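Local coordinates for protein putative decarboxylase involved in desferrioxamine biosynthesis (Erwinia amylovora, PDB 5O5C) that binds pyridoxal 5'-phosphate and probably decarboxylates lysine in the desferrioxamine biosynthetic pathway, as a group II decarboxylase, at residues A46-T49 against E50-K53; E89-K92 against L93-D97; Q254-Q258 against Q259-P263; A283-E286 against L287-H291; I144-K147 against V148-W151. All coordinates share one frame; numbering follows the deposited sequence.

Interaction 1: A46-T49 against E50-K53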
loop_
_atom_site.group_PDB
_atom_site.type_symbol
_atom_site.label_atom_id
_atom_site.label_comp_id
_atom_site.label_asym_id
_atom_site.label_seq_id
_atom_site.Cartn_x
_atom_site.Cartn_y
_atom_site.Cartn_z
ATOM N N ALA B 46 -0.226 -14.078 25.105
ATOM C CA ALA B 46 -0.997 -14.116 26.372
ATOM C C ALA B 46 -2.122 -13.057 26.360
ATOM O O ALA B 46 -3.270 -13.355 26.630
ATOM C CB ALA B 46 -0.063 -13.922 27.554
ATOM N N LEU B 47 -1.792 -11.840 25.966
ATOM C CA LEU B 47 -2.774 -10.767 25.864
ATOM C C LEU B 47 -3.845 -10.997 24.785
ATOM O O LEU B 47 -5.025 -10.727 25.029
ATOM C CB LEU B 47 -2.072 -9.403 25.694
ATOM C CG LEU B 47 -1.670 -8.756 27.039
ATOM C CD1 LEU B 47 -0.351 -9.287 27.631
ATOM C CD2 LEU B 47 -1.607 -7.236 26.891
ATOM N N MET B 48 -3.465 -11.545 23.630
ATOM C CA MET B 48 -4.435 -11.807 22.554
ATOM C C MET B 48 -5.253 -13.046 22.838
ATOM O O MET B 48 -6.421 -13.054 22.614
ATOM C CB MET B 48 -3.767 -11.918 21.179
ATOM C CG MET B 48 -3.228 -10.623 20.618
ATOM S SD MET B 48 -4.526 -9.400 20.361
ATOM C CE MET B 48 -4.118 -8.286 21.650
ATOM N N THR B 49 -4.639 -14.087 23.368
ATOM C CA THR B 49 -5.389 -15.261 23.852
ATOM C C THR B 49 -6.497 -14.938 24.856
ATOM O O THR B 49 -7.636 -15.370 24.693
ATOM C CB THR B 49 -4.422 -16.269 24.455
ATOM O OG1 THR B 49 -3.630 -16.784 23.383
ATOM C CG2 THR B 49 -5.153 -17.424 25.248
ATOM N N GLU B 50 -6.167 -14.178 25.894
ATOM C CA GLU B 50 -7.200 -13.664 26.811
ATOM C C GLU B 50 -8.221 -12.765 26.120
ATOM O O GLU B 50 -9.431 -12.915 26.335
ATOM C CB GLU B 50 -6.564 -12.988 28.034
ATOM C CG GLU B 50 -5.818 -14.007 28.881
ATOM C CD GLU B 50 -5.430 -13.528 30.269
ATOM O OE1 GLU B 50 -5.991 -12.491 30.729
ATOM O OE2 GLU B 50 -4.566 -14.218 30.906
ATOM N N THR B 51 -7.747 -11.869 25.252
ATOM C CA THR B 51 -8.639 -10.959 24.563
ATOM C C THR B 51 -9.571 -11.764 23.673
ATOM O O THR B 51 -10.754 -11.654 23.820
ATOM C CB THR B 51 -7.901 -9.888 23.731
ATOM O OG1 THR B 51 -7.022 -9.132 24.588
ATOM C CG2 THR B 51 -8.885 -8.963 23.025
ATOM N N VAL B 52 -9.040 -12.558 22.749
ATOM C CA VAL B 52 -9.894 -13.303 21.835
ATOM C C VAL B 52 -10.880 -14.238 22.608
ATOM O O VAL B 52 -12.074 -14.283 22.231
ATOM C CB VAL B 52 -9.094 -14.048 20.752
ATOM C CG1 VAL B 52 -10.006 -14.931 19.960
ATOM C CG2 VAL B 52 -8.333 -13.061 19.811
ATOM N N LYS B 53 -10.437 -14.926 23.687
ATOM C CA LYS B 53 -11.387 -15.806 24.456
ATOM C C LYS B 53 -12.555 -15.053 25.099
ATOM O O LYS B 53 -13.620 -15.639 25.267
ATOM C CB LYS B 53 -10.717 -16.645 25.529
ATOM C CG LYS B 53 -9.944 -17.855 25.042
ATOM C CD LYS B 53 -9.315 -18.568 26.245
ATOM C CE LYS B 53 -8.496 -19.786 25.845
ATOM N NZ LYS B 53 -7.382 -20.010 26.818
#
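Thr51 turns its hydroxyl back along the helix onto the carbonyl of Leu47, one turn earlier. OG1 lies 2.6 Å from Leu47 O and is the donor. The torsion explains the reach: OG1 stands beside the backbone N and anti to the carbonyl carbon (chi1 -58°). The amide of the same residue also binds this oxygen, with Thr51 N 3.0 Å from Leu47 O. The two donors approach from opposite faces of the carbonyl plane. The oxygen is thus gripped twice by one residue, and the Thr51 hydroxyl is held in place.

Thr49 and Lys53 run side by side and point the same way. The methyl CG2 of Thr49 lies 3.8 Å from Lys53 NZ, at the end of an extended lysine chain. The hydroxyl of Thr49 is used elsewhere, on Leu45 O. Backbone bonds continue the pattern, including Val52 N to Met48 O at 2.7 Å.

Leu47, Met48 and Thr51 also touch helix 83-95, while Thr49, Val52 and Lys53 pack on Leu34 of the second subunit. The arrangement is that of an alpha-helix near its C-terminal end, with a threonine hydroxyl bonded to the i-4 carbonyl.

Interaction 2: E89-K92 against L93-D97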
loop_
_atom_site.group_PDB
_atom_site.type_symbol
_atom_site.label_atom_id
_atom_site.label_comp_id
_atom_site.label_asym_id
_atom_site.label_seq_id
_atom_site.Cartn_x
_atom_site.Cartn_y
_atom_site.Cartn_z
ATOM N N GLU B 89 -2.679 -0.041 28.155
ATOM C CA GLU B 89 -3.382 1.060 27.512
ATOM C C GLU B 89 -4.023 0.657 26.168
ATOM O O GLU B 89 -5.080 1.170 25.819
ATOM C CB GLU B 89 -2.404 2.216 27.306
ATOM C CG GLU B 89 -2.981 3.456 26.667
ATOM C CD GLU B 89 -1.914 4.457 26.280
ATOM O OE1 GLU B 89 -0.980 4.103 25.575
ATOM O OE2 GLU B 89 -2.011 5.629 26.627
ATOM N N LEU B 90 -3.376 -0.257 25.429
ATOM C CA LEU B 90 -3.890 -0.705 24.131
ATOM C C LEU B 90 -5.147 -1.481 24.301
ATOM O O LEU B 90 -6.094 -1.328 23.487
ATOM C CB LEU B 90 -2.880 -1.559 23.365
ATOM C CG LEU B 90 -3.217 -1.723 21.884
ATOM C CD1 LEU B 90 -3.262 -0.390 21.173
ATOM C CD2 LEU B 90 -2.234 -2.631 21.185
ATOM N N LYS B 91 -5.144 -2.328 25.346
ATOM C CA LYS B 91 -6.324 -3.041 25.795
ATOM C C LYS B 91 -7.534 -2.184 25.786
ATOM O O LYS B 91 -8.555 -2.596 25.256
ATOM C CB LYS B 91 -6.169 -3.597 27.192
ATOM C CG LYS B 91 -5.498 -4.943 27.285
ATOM C CD LYS B 91 -5.611 -5.440 28.721
ATOM C CE LYS B 91 -4.522 -6.441 29.036
ATOM N NZ LYS B 91 -4.714 -6.872 30.437
ATOM N N LYS B 92 -7.434 -0.993 26.355
ATOM C CA LYS B 92 -8.604 -0.147 26.466
ATOM C C LYS B 92 -8.879 0.686 25.227
ATOM O O LYS B 92 -10.052 0.771 24.849
ATOM C CB LYS B 92 -8.719 0.643 27.797
ATOM C CG LYS B 92 -7.528 1.454 28.261
ATOM C CD LYS B 92 -7.699 1.868 29.726
ATOM C CE LYS B 92 -6.329 2.122 30.340
ATOM N NZ LYS B 92 -6.381 3.101 31.462
ATOM N N LEU B 93 -7.834 1.197 24.556
ATOM C CA LEU B 93 -8.004 2.121 23.405
ATOM C C LEU B 93 -8.314 1.463 22.043
ATOM O O LEU B 93 -8.814 2.117 21.129
ATOM C CB LEU B 93 -6.816 3.101 23.300
ATOM C CG LEU B 93 -6.558 3.946 24.558
ATOM C CD1 LEU B 93 -5.285 4.799 24.460
ATOM C CD2 LEU B 93 -7.748 4.826 24.899
ATOM N N TYR B 94 -8.115 0.165 21.936
ATOM C CA TYR B 94 -8.124 -0.480 20.667
ATOM C C TYR B 94 -8.874 -1.793 20.744
ATOM O O TYR B 94 -9.862 -1.959 20.022
ATOM C CB TYR B 94 -6.694 -0.654 20.125
ATOM C CG TYR B 94 -6.628 -1.400 18.823
ATOM C CD1 TYR B 94 -7.404 -1.016 17.754
ATOM C CD2 TYR B 94 -5.783 -2.516 18.656
ATOM C CE1 TYR B 94 -7.355 -1.677 16.592
ATOM C CE2 TYR B 94 -5.736 -3.203 17.453
ATOM C CZ TYR B 94 -6.553 -2.796 16.439
ATOM O OH TYR B 94 -6.561 -3.412 15.196
ATOM N N LEU B 95 -8.398 -2.711 21.588
ATOM C CA LEU B 95 -8.922 -4.075 21.630
ATOM C C LEU B 95 -10.320 -4.116 22.204
ATOM O O LEU B 95 -11.147 -4.862 21.701
ATOM C CB LEU B 95 -8.036 -5.014 22.409
ATOM C CG LEU B 95 -6.602 -5.113 21.915
ATOM C CD1 LEU B 95 -5.719 -5.784 22.951
ATOM C CD2 LEU B 95 -6.414 -5.730 20.559
ATOM N N ARG B 96 -10.592 -3.231 23.170
ATOM C CA ARG B 96 -11.849 -3.187 23.857
ATOM C C ARG B 96 -12.993 -3.082 22.847
ATOM O O ARG B 96 -13.893 -3.866 22.906
ATOM C CB ARG B 96 -11.907 -2.009 24.828
ATOM C CG ARG B 96 -12.772 -2.241 26.031
ATOM C CD ARG B 96 -12.783 -1.036 26.972
ATOM N NE ARG B 96 -12.384 -1.434 28.318
ATOM C CZ ARG B 96 -12.503 -0.695 29.425
ATOM N NH1 ARG B 96 -12.983 0.549 29.399
ATOM N NH2 ARG B 96 -12.107 -1.216 30.566
ATOM N N ASP B 97 -12.892 -2.140 21.908
ATOM C CA ASP B 97 -13.969 -1.816 21.013
ATOM C C ASP B 97 -13.695 -2.209 19.557
ATOM O O ASP B 97 -14.417 -1.789 18.675
ATOM C CB ASP B 97 -14.371 -0.346 21.160
ATOM C CG ASP B 97 -14.781 0.043 22.619
ATOM O OD1 ASP B 97 -15.800 -0.460 23.189
ATOM O OD2 ASP B 97 -14.104 0.917 23.179
#
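The last turn of helix 83-95 widens into a pi-type turn. Leu95 N reaches back five residues to Leu90 O at 3.3 Å, with a fairly straight N-H (165°). Tyr94 N also lies near that oxygen, but its bond is weak. Just before it the bonding is still regular, with Leu93 N 3.0 Å from Glu89 O.

The side chains follow the same turns. Leu90 and Tyr94 lie side by side and point the same way. Leu90 CD1 meets Tyr94 CB at 3.6 Å and comes obliquely to the tyrosine ring. Leu93 crosses Glu89 at a slant, and its CD1 lies 3.5 Å from Glu89 CG. Glu89 CG is anti to the backbone N (chi1 -179°) and the chain is extended, which carries the carboxylate out to a salt bridge with Arg393 of the second subunit. Lys92 CB sits over one face of the Arg96 guanidinium, toward its rim, 4.2 Å from NE of Arg96.

The Tyr94 hydroxyl is hydrogen-bonded to Ser130 of the second subunit, and its ring meets Phe383 there. Within the chain, Lys91 and Leu95 pack against helix 34-53, so this helix touches both helix 34-53 and the partner subunit.

Interaction 3: Q254-Q258 against Q259-P263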
loop_
_atom_site.group_PDB
_atom_site.type_symbol
_atom_site.label_atom_id
_atom_site.label_comp_id
_atom_site.label_asym_id
_atom_site.label_seq_id
_atom_site.Cartn_x
_atom_site.Cartn_y
_atom_site.Cartn_z
ATOM N N GLN B 254 -22.721 2.967 -28.830
ATOM C CA GLN B 254 -23.275 3.560 -30.055
ATOM C C GLN B 254 -23.721 5.021 -29.861
ATOM O O GLN B 254 -23.518 5.852 -30.765
ATOM C CB GLN B 254 -24.497 2.764 -30.557
ATOM C CG GLN B 254 -24.296 1.285 -30.858
ATOM C CD GLN B 254 -23.143 1.009 -31.792
ATOM O OE1 GLN B 254 -23.088 1.547 -32.895
ATOM N NE2 GLN B 254 -22.209 0.159 -31.355
ATOM N N ARG B 255 -24.345 5.333 -28.722
ATOM C CA ARG B 255 -24.658 6.745 -28.390
ATOM C C ARG B 255 -23.392 7.555 -28.254
ATOM O O ARG B 255 -23.334 8.714 -28.648
ATOM C CB ARG B 255 -25.451 6.890 -27.093
ATOM C CG ARG B 255 -26.950 6.944 -27.296
ATOM C CD ARG B 255 -27.699 6.735 -25.982
ATOM N NE ARG B 255 -29.008 6.103 -26.173
ATOM C CZ ARG B 255 -29.873 5.824 -25.193
ATOM N NH1 ARG B 255 -29.597 6.118 -23.919
ATOM N NH2 ARG B 255 -31.035 5.253 -25.492
ATOM N N CYS B 256 -22.383 6.930 -27.655
ATOM C CA CYS B 256 -21.084 7.548 -27.507
ATOM C C CYS B 256 -20.461 7.807 -28.894
ATOM O O CYS B 256 -19.935 8.902 -29.157
ATOM C CB CYS B 256 -20.229 6.669 -26.580
ATOM S SG CYS B 256 -18.466 6.934 -26.589
ATOM N N LEU B 257 -20.585 6.846 -29.805
ATOM C CA LEU B 257 -20.039 7.027 -31.168
ATOM C C LEU B 257 -20.800 8.077 -32.014
ATOM O O LEU B 257 -20.222 8.631 -32.960
ATOM C CB LEU B 257 -19.966 5.706 -31.938
ATOM C CG LEU B 257 -18.889 4.647 -31.600
ATOM C CD1 LEU B 257 -19.215 3.369 -32.352
ATOM C CD2 LEU B 257 -17.449 5.095 -31.890
ATOM N N GLN B 258 -22.067 8.339 -31.680
ATOM C CA GLN B 258 -22.863 9.355 -32.379
ATOM C C GLN B 258 -22.661 10.753 -31.776
ATOM O O GLN B 258 -23.090 11.732 -32.344
ATOM C CB GLN B 258 -24.356 8.986 -32.386
ATOM C CG GLN B 258 -24.692 7.622 -33.006
ATOM C CD GLN B 258 -24.932 7.626 -34.513
ATOM O OE1 GLN B 258 -24.453 6.737 -35.228
ATOM N NE2 GLN B 258 -25.707 8.598 -35.000
ATOM N N GLN B 259 -22.026 10.848 -30.614
ATOM C CA GLN B 259 -21.645 12.142 -30.058
ATOM C C GLN B 259 -20.223 12.570 -30.530
ATOM O O GLN B 259 -19.755 13.647 -30.186
ATOM C CB GLN B 259 -21.770 12.081 -28.526
ATOM C CG GLN B 259 -23.208 11.912 -28.057
ATOM C CD GLN B 259 -23.394 11.455 -26.596
ATOM O OE1 GLN B 259 -22.488 10.910 -25.945
ATOM N NE2 GLN B 259 -24.601 11.663 -26.085
ATOM N N GLY B 260 -19.549 11.736 -31.324
ATOM C CA GLY B 260 -18.127 11.924 -31.670
ATOM C C GLY B 260 -17.122 11.474 -30.611
ATOM O O GLY B 260 -15.914 11.727 -30.745
ATOM N N LEU B 261 -17.623 10.844 -29.550
ATOM C CA LEU B 261 -16.813 10.386 -28.430
ATOM C C LEU B 261 -16.233 9.005 -28.779
ATOM O O LEU B 261 -16.725 8.283 -29.685
ATOM C CB LEU B 261 -17.660 10.319 -27.161
ATOM C CG LEU B 261 -18.458 11.541 -26.712
ATOM C CD1 LEU B 261 -19.404 11.113 -25.624
ATOM C CD2 LEU B 261 -17.547 12.669 -26.230
ATOM N N ILE B 262 -15.179 8.640 -28.054
ATOM C CA ILE B 262 -14.318 7.539 -28.443
ATOM C C ILE B 262 -14.375 6.469 -27.337
ATOM O O ILE B 262 -13.952 6.730 -26.224
ATOM C CB ILE B 262 -12.871 8.036 -28.686
ATOM C CG1 ILE B 262 -12.828 9.050 -29.843
ATOM C CG2 ILE B 262 -11.959 6.871 -28.997
ATOM C CD1 ILE B 262 -11.451 9.632 -30.135
ATOM N N PRO B 263 -14.900 5.273 -27.639
ATOM C CA PRO B 263 -14.931 4.244 -26.613
ATOM C C PRO B 263 -13.572 3.593 -26.523
ATOM O O PRO B 263 -12.994 3.183 -27.538
ATOM C CB PRO B 263 -16.003 3.260 -27.105
ATOM C CG PRO B 263 -16.240 3.605 -28.543
ATOM C CD PRO B 263 -15.432 4.788 -28.915
#
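Cys256 O is gripped by two backbone amides as the chain leaves its helix. Leu261 N lies 3.0 Å from Cys256 O, and Gln259 N lies 3.2 Å from the same oxygen. They come from opposite faces of the carbonyl plane. The Leu261 amide is only modestly tilted, whereas that of Gln259 stands well above the plane, 69° out of it. Gln259 N also makes a weak bond to Arg255 O. Between the two donors, Gly260 takes a positive phi of 80° and turns the chain back.

The side chains close the turn. Cys256 SG meets Leu261 CB at 3.5 Å. With SG anti to the backbone N (chi1 163°), the sulfur is directed along the returning chain toward Pro263, whose CD is a more distant neighbour. Leu257 and Pro263 cross at about a right angle. Leu257 CD2 touches Pro263 CD at 3.6 Å and approaches the proline ring at its CD and CG atoms.

The turn joins helix 246-258 to strand 262-269 of the seven-stranded sheet. Ile262 pairs by backbone hydrogen bonds with Lys206 and Arg208, and Cys256, Leu261 and Pro263 pack on the adjoining strand 207-212.

Interaction 4: A283-E286 against L287-H291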
loop_
_atom_site.group_PDB
_atom_site.type_symbol
_atom_site.label_atom_id
_atom_site.label_comp_id
_atom_site.label_asym_id
_atom_site.label_seq_id
_atom_site.Cartn_x
_atom_site.Cartn_y
_atom_site.Cartn_z
ATOM N N ALA B 283 -19.803 -12.001 -23.233
ATOM C CA ALA B 283 -20.448 -10.992 -24.064
ATOM C C ALA B 283 -19.691 -9.636 -24.084
ATOM O O ALA B 283 -19.444 -9.053 -25.135
ATOM C CB ALA B 283 -21.847 -10.810 -23.613
ATOM N N ILE B 284 -19.283 -9.169 -22.909
ATOM C CA ILE B 284 -18.505 -7.953 -22.822
ATOM C C ILE B 284 -17.216 -8.016 -23.642
ATOM O O ILE B 284 -16.829 -7.030 -24.216
ATOM C CB ILE B 284 -18.245 -7.545 -21.356
ATOM C CG1 ILE B 284 -19.577 -7.210 -20.692
ATOM C CG2 ILE B 284 -17.369 -6.319 -21.298
ATOM C CD1 ILE B 284 -19.550 -7.052 -19.196
ATOM N N SER B 285 -16.552 -9.159 -23.640
ATOM C CA SER B 285 -15.268 -9.350 -24.305
ATOM C C SER B 285 -15.415 -9.344 -25.844
ATOM O O SER B 285 -14.516 -8.903 -26.532
ATOM C CB SER B 285 -14.647 -10.667 -23.840
ATOM O OG SER B 285 -13.489 -10.993 -24.583
ATOM N N GLU B 286 -16.542 -9.854 -26.359
ATOM C CA GLU B 286 -16.892 -9.759 -27.801
ATOM C C GLU B 286 -17.156 -8.273 -28.220
ATOM O O GLU B 286 -16.628 -7.770 -29.229
ATOM C CB GLU B 286 -18.112 -10.637 -28.153
ATOM C CG GLU B 286 -18.324 -11.875 -27.271
ATOM C CD GLU B 286 -19.208 -12.952 -27.884
ATOM O OE1 GLU B 286 -20.067 -12.614 -28.743
ATOM O OE2 GLU B 286 -19.058 -14.131 -27.483
ATOM N N LEU B 287 -17.922 -7.551 -27.415
ATOM C CA LEU B 287 -18.138 -6.147 -27.701
ATOM C C LEU B 287 -16.798 -5.398 -27.702
ATOM O O LEU B 287 -16.500 -4.621 -28.628
ATOM C CB LEU B 287 -19.128 -5.532 -26.699
ATOM C CG LEU B 287 -19.773 -4.213 -27.134
ATOM C CD1 LEU B 287 -21.214 -4.085 -26.678
ATOM C CD2 LEU B 287 -18.982 -2.999 -26.693
ATOM N N CYS B 288 -16.003 -5.630 -26.662
ATOM C CA CYS B 288 -14.710 -5.006 -26.578
ATOM C C CYS B 288 -13.839 -5.233 -27.818
ATOM O O CYS B 288 -13.387 -4.288 -28.399
ATOM C CB CYS B 288 -13.971 -5.442 -25.340
ATOM S SG CYS B 288 -14.631 -4.613 -23.895
ATOM N N LYS B 289 -13.636 -6.478 -28.223
ATOM C CA LYS B 289 -12.790 -6.758 -29.381
ATOM C C LYS B 289 -13.333 -6.084 -30.661
ATOM O O LYS B 289 -12.574 -5.457 -31.430
ATOM C CB LYS B 289 -12.616 -8.260 -29.551
ATOM C CG LYS B 289 -11.873 -8.897 -28.383
ATOM C CD LYS B 289 -11.373 -10.305 -28.634
ATOM C CE LYS B 289 -10.310 -10.687 -27.615
ATOM N NZ LYS B 289 -8.970 -10.015 -27.798
ATOM N N HIS B 290 -14.649 -6.163 -30.854
ATOM C CA HIS B 290 -15.289 -5.522 -31.983
ATOM C C HIS B 290 -14.965 -4.027 -32.060
ATOM O O HIS B 290 -14.779 -3.505 -33.148
ATOM C CB HIS B 290 -16.807 -5.745 -31.977
ATOM C CG HIS B 290 -17.467 -5.368 -33.263
ATOM N ND1 HIS B 290 -18.783 -4.965 -33.335
ATOM C CD2 HIS B 290 -16.990 -5.320 -34.529
ATOM C CE1 HIS B 290 -19.093 -4.707 -34.591
ATOM N NE2 HIS B 290 -18.018 -4.895 -35.332
ATOM N N HIS B 291 -14.854 -3.354 -30.923
ATOM C CA HIS B 291 -14.576 -1.898 -30.925
ATOM C C HIS B 291 -13.142 -1.571 -30.481
ATOM O O HIS B 291 -12.888 -0.447 -30.046
ATOM C CB HIS B 291 -15.532 -1.194 -29.982
ATOM C CG HIS B 291 -16.946 -1.157 -30.453
ATOM N ND1 HIS B 291 -17.409 -0.197 -31.324
ATOM C CD2 HIS B 291 -18.021 -1.904 -30.104
ATOM C CE1 HIS B 291 -18.706 -0.375 -31.516
ATOM N NE2 HIS B 291 -19.106 -1.391 -30.771
#
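Ile284 and Cys288 meet one turn apart on helix 281-290, the helix of a beta-alpha-beta unit between strands 262-269 and 294-299. The contact is local and runs along most of that helix and just past its end.

The apolar contact is slight. Ile284 CG2 lies 4.1 Å from Cys288 SG. The methyl branch is anti to the backbone N of Ile284, while the sulfur of Cys288 folds back beside its own backbone N (chi1 -76°), which carries it toward the preceding turn. Both residues are buried. Ile284 and Cys288 pack on Val266 of strand 262-269 and on Met295 of strand 294-299, so this side of the helix lies against the sheet. Leu287 is turned elsewhere, onto Val253 of helix 246-258.

The hydrogen bonds are those of a regular alpha-helix. Leu287 N is 3.1 Å from Ala283 O, and its N-H is nearly straight at 171°. Cys288 N bonds to Ile284 O at 2.9 Å. His290 N bonds to Glu286 O at 3.0 Å. The series ends at His291, the first residue to leave helical angles, whose N still bonds to Leu287 O.

The lysine supplies a contact between its chain and the backbone. Lys289 CG sits beside its own backbone N, and its first carbons pass close to the Ser285 carbonyl oxygen. The amide of Lys289 stands above the plane of that carbonyl, 35° out of it, with Lys289 N 3.1 Å from Ser285 O. On the same oxygen, Lys289 CG closes to 3.2 Å from Ser285 O.

Interaction 5: I144-K147 against V148-W151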
loop_
_atom_site.group_PDB
_atom_site.type_symbol
_atom_site.label_atom_id
_atom_site.label_comp_id
_atom_site.label_asym_id
_atom_site.label_seq_id
_atom_site.Cartn_x
_atom_site.Cartn_y
_atom_site.Cartn_z
ATOM N N ILE B 144 9.629 -15.681 -5.058
ATOM C CA ILE B 144 8.379 -16.151 -4.443
ATOM C C ILE B 144 7.177 -15.380 -4.984
ATOM O O ILE B 144 6.201 -15.987 -5.463
ATOM C CB ILE B 144 8.388 -16.111 -2.904
ATOM C CG1 ILE B 144 9.199 -17.262 -2.332
ATOM C CG2 ILE B 144 6.984 -16.165 -2.336
ATOM C CD1 ILE B 144 9.623 -17.010 -0.900
ATOM N N GLU B 145 7.255 -14.055 -4.991
ATOM C CA GLU B 145 6.118 -13.291 -5.512
ATOM C C GLU B 145 5.761 -13.758 -6.958
ATOM O O GLU B 145 4.567 -13.886 -7.320
ATOM C CB GLU B 145 6.364 -11.784 -5.470
ATOM C CG GLU B 145 5.313 -10.996 -6.272
ATOM C CD GLU B 145 5.236 -9.525 -5.942
ATOM O OE1 GLU B 145 5.654 -9.187 -4.788
ATOM O OE2 GLU B 145 4.806 -8.721 -6.852
ATOM N N GLN B 146 6.796 -13.948 -7.775
ATOM C CA GLN B 146 6.587 -14.330 -9.155
ATOM C C GLN B 146 5.849 -15.650 -9.267
ATOM O O GLN B 146 4.959 -15.772 -10.088
ATOM C CB GLN B 146 7.882 -14.416 -9.945
ATOM C CG GLN B 146 7.603 -14.475 -11.445
ATOM C CD GLN B 146 7.019 -13.197 -12.020
ATOM O OE1 GLN B 146 7.581 -12.114 -11.841
ATOM N NE2 GLN B 146 5.906 -13.318 -12.757
ATOM N N LYS B 147 6.230 -16.592 -8.416
ATOM C CA LYS B 147 5.512 -17.867 -8.208
ATOM C C LYS B 147 4.052 -17.681 -7.861
ATOM O O LYS B 147 3.167 -18.212 -8.517
ATOM C CB LYS B 147 6.205 -18.701 -7.100
ATOM C CG LYS B 147 6.175 -20.187 -7.331
ATOM C CD LYS B 147 7.389 -20.652 -8.120
ATOM C CE LYS B 147 7.186 -22.073 -8.611
ATOM N NZ LYS B 147 8.310 -22.531 -9.472
ATOM N N VAL B 148 3.760 -16.903 -6.832
ATOM C CA VAL B 148 2.357 -16.647 -6.542
ATOM C C VAL B 148 1.572 -16.019 -7.678
ATOM O O VAL B 148 0.432 -16.387 -7.905
ATOM C CB VAL B 148 2.110 -15.838 -5.256
ATOM C CG1 VAL B 148 0.627 -15.749 -4.999
ATOM C CG2 VAL B 148 2.743 -16.525 -4.072
ATOM N N ILE B 149 2.165 -15.020 -8.323
ATOM C CA ILE B 149 1.618 -14.390 -9.481
ATOM C C ILE B 149 1.326 -15.358 -10.620
ATOM O O ILE B 149 0.206 -15.358 -11.167
ATOM C CB ILE B 149 2.576 -13.279 -9.970
ATOM C CG1 ILE B 149 2.382 -12.080 -9.080
ATOM C CG2 ILE B 149 2.285 -12.868 -11.399
ATOM C CD1 ILE B 149 3.331 -10.991 -9.401
ATOM N N ASP B 150 2.332 -16.151 -10.963
ATOM C CA ASP B 150 2.233 -17.141 -12.058
ATOM C C ASP B 150 1.195 -18.182 -11.711
ATOM O O ASP B 150 0.421 -18.506 -12.552
ATOM C CB ASP B 150 3.520 -17.872 -12.311
ATOM C CG ASP B 150 4.639 -16.985 -12.905
ATOM O OD1 ASP B 150 4.430 -15.915 -13.552
ATOM O OD2 ASP B 150 5.767 -17.441 -12.728
ATOM N N TRP B 151 1.190 -18.692 -10.486
ATOM C CA TRP B 151 0.110 -19.586 -10.033
ATOM C C TRP B 151 -1.286 -18.950 -10.179
ATOM O O TRP B 151 -2.248 -19.614 -10.591
ATOM C CB TRP B 151 0.334 -20.019 -8.583
ATOM C CG TRP B 151 -0.800 -20.842 -7.978
ATOM C CD1 TRP B 151 -0.933 -22.196 -8.059
ATOM C CD2 TRP B 151 -1.914 -20.376 -7.176
ATOM N NE1 TRP B 151 -2.068 -22.600 -7.401
ATOM C CE2 TRP B 151 -2.683 -21.516 -6.830
ATOM C CE3 TRP B 151 -2.351 -19.114 -6.751
ATOM C CZ2 TRP B 151 -3.872 -21.444 -6.073
ATOM C CZ3 TRP B 151 -3.551 -19.033 -5.983
ATOM C CH2 TRP B 151 -4.287 -20.209 -5.654
#
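Gln146 and Asp150 form a side-chain hydrogen bond one turn apart in the middle of helix 140-156, within a largely buried part of the fold. Gln146 NE2 donates to Asp150 OD1 at 3.1 Å, and the N-H is nearly straight (167°). The oxygen lies in the plane of the glutamine amide. On the aspartate side, the donor comes from above the carboxylate plane, and the two flat groups are turned 42° apart. The glutamine chain starts anti to its backbone N and then bends at its second torsion (chi2 68°), which swings the amide along the helix. NE2 also bonds to Asp163, so both Asp150 and Asp163 help to fix the amide.

Glu145 and Ile149 form the second pair. Ile149 CD1 lies 3.7 Å from Glu145 CG and equally near OE2 of that glutamate. The carboxylate itself turns to Arg381, in a salt bridge, and to the amide of Phe166. Backbone bonds hold the same spacing, as with Ile149 N to Glu145 O at 2.8 Å.

Val148 also touches helix 385-394. Lys147 and Trp151 reach the second subunit through Phe71 O and Asp77. The pattern is an i to i+4 glutamine-aspartate bond on an alpha-helix that packs, through Val148 and Ile149, on strand 163-167, at the edge of the large sheet within this chain, in the fold of the pyridoxal-phosphate decarboxylases.

In the fold
Along the chain the order is interaction 1, 2, 5, 3, 4. Interactions 1 and 2 lie on helices 34-53 and 83-95, their centres about 12 Å apart, and touch through Met48 and Leu95. Both reach the second subunit, as does interaction 5 on helix 140-156, so these three help build the dimer. Interactions 3 and 4 lie across the chain's centre from 1 and 2, with centres of 1 and 3 about 60 Å apart. They meet where Gln254 and Leu257 touch His291. Strand 262-269 starts in interaction 3 and leads to helix 281-290 of interaction 4. Interaction 3 leads into the large sheet of the pyridoxal-phosphate fold, and the helices of interactions 4 and 5 pack on it.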